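Local coordinates for protein CAIP (Helicobacter cinaedi, PDB 5LBH) that probably stores iron as a Dps-like, neutrophil-activating mini-ferritin and promotes the differentiation of macrophages into foam cells in atherosclerotic inflammation, at residues E82-T85 / S86-S89. Sequence-based numbering, arbitrary orientation.
Sequences ESKT and SFCS
Phe87 turns its ring back along the chain and lays the far end of it against Glu82 and Lys84, in a local turn whose halves join at Thr85 and Ser86. Glu82 CG lies 3.8 Å from Phe87 CZ, near the ring plane and thus at its edge, whereas Lys84 O comes to 3.5 Å from the same CZ obliquely. The ring reaches back because its CG stands anti to the carbonyl carbon, beside the backbone N (chi1 -49°). Glu82 offers its methylene rather than its carboxylate: the chain bends at chi2 (56°), and Glu82 OE1 accepts a hydrogen bond from the backbone N of Lys84, 3.1 Å away, from above the carboxylate plane. On the CE1 side of the ring, Thr85 C is 4.3 Å from Phe87 CE1. Lys84 NZ passes 4.2 Å from Phe87 CE2, on the same side of the ring plane as Lys84 O, on its way to a salt bridge with Glu91. Thr85 and Ser86 cover each other largely as chain neighbours. The bond to Thr85 CB leads away from 86-89, although CB stays 3.7 Å from Ser86 N, and the side chain packs on Met65 of a second subunit. Ser86 OG, anti to its own N, bonds to Lys30 NZ. Phe87 meets Phe25 edge-to-face, and Asn24 ND2 bonds to Lys84 O, laying the loop after helix 70-76 on helix 4-28. Backbone bonds of Phe87 with Asn28 and Lys30 show the short, weakly bonded strand 87-88 running parallel to 29-30, and Cys88 occupies the N-cap position of helix 89-116.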
# COMPACT_ATOMS: atom_id res chain seq x y z
N GLU A 82 -34.18 -20.59 11.74
CA GLU A 82 -34.89 -20.76 10.48
C GLU A 82 -34.55 -22.11 9.85
O GLU A 82 -33.38 -22.36 9.49
CB GLU A 82 -34.59 -19.61 9.53
CG GLU A 82 -35.24 -19.73 8.16
CD GLU A 82 -36.75 -19.89 8.23
OE1 GLU A 82 -37.21 -21.00 8.57
OE2 GLU A 82 -37.48 -18.93 7.92
N SER A 83 -35.56 -22.96 9.68
CA SER A 83 -35.36 -24.29 9.12
C SER A 83 -35.48 -24.35 7.60
O SER A 83 -34.89 -25.24 6.99
CB SER A 83 -36.37 -25.26 9.74
OG SER A 83 -35.88 -25.81 10.96
N LYS A 84 -36.21 -23.43 6.96
CA LYS A 84 -36.29 -23.43 5.51
C LYS A 84 -34.91 -23.22 4.88
O LYS A 84 -33.98 -22.72 5.51
CB LYS A 84 -37.26 -22.36 5.01
CG LYS A 84 -38.56 -22.27 5.82
CD LYS A 84 -39.38 -21.06 5.41
CE LYS A 84 -39.37 -20.92 3.88
NZ LYS A 84 -39.40 -19.49 3.40
N THR A 85 -34.80 -23.60 3.60
CA THR A 85 -33.51 -23.76 2.94
C THR A 85 -33.49 -23.14 1.55
O THR A 85 -32.73 -23.59 0.69
CB THR A 85 -33.09 -25.24 2.84
OG1 THR A 85 -33.75 -25.87 1.72
CG2 THR A 85 -33.34 -26.02 4.12
N SER A 86 -34.35 -22.16 1.30
CA SER A 86 -34.40 -21.53 -0.01
C SER A 86 -35.11 -20.20 0.15
O SER A 86 -36.15 -20.14 0.80
CB SER A 86 -35.12 -22.47 -1.00
OG SER A 86 -35.04 -22.01 -2.33
N PHE A 87 -34.53 -19.12 -0.38
CA PHE A 87 -35.12 -17.80 -0.19
C PHE A 87 -34.98 -16.96 -1.45
O PHE A 87 -33.97 -17.04 -2.14
CB PHE A 87 -34.48 -17.06 0.99
CG PHE A 87 -34.38 -17.88 2.24
CD1 PHE A 87 -33.26 -18.65 2.49
CD2 PHE A 87 -35.43 -17.89 3.16
CE1 PHE A 87 -33.17 -19.42 3.64
CE2 PHE A 87 -35.35 -18.64 4.30
CZ PHE A 87 -34.22 -19.41 4.55
N CYS A 88 -36.02 -16.20 -1.75
CA CYS A 88 -35.85 -15.10 -2.68
C CYS A 88 -35.34 -13.87 -1.91
O CYS A 88 -35.40 -13.80 -0.68
CB CYS A 88 -37.15 -14.83 -3.43
SG CYS A 88 -38.45 -14.06 -2.51
N SER A 89 -34.80 -12.92 -2.66
CA SER A 89 -34.12 -11.79 -2.05
C SER A 89 -35.07 -10.86 -1.30
O SER A 89 -34.66 -10.21 -0.34
CB SER A 89 -33.38 -11.01 -3.13
OG SER A 89 -31.99 -11.05 -2.88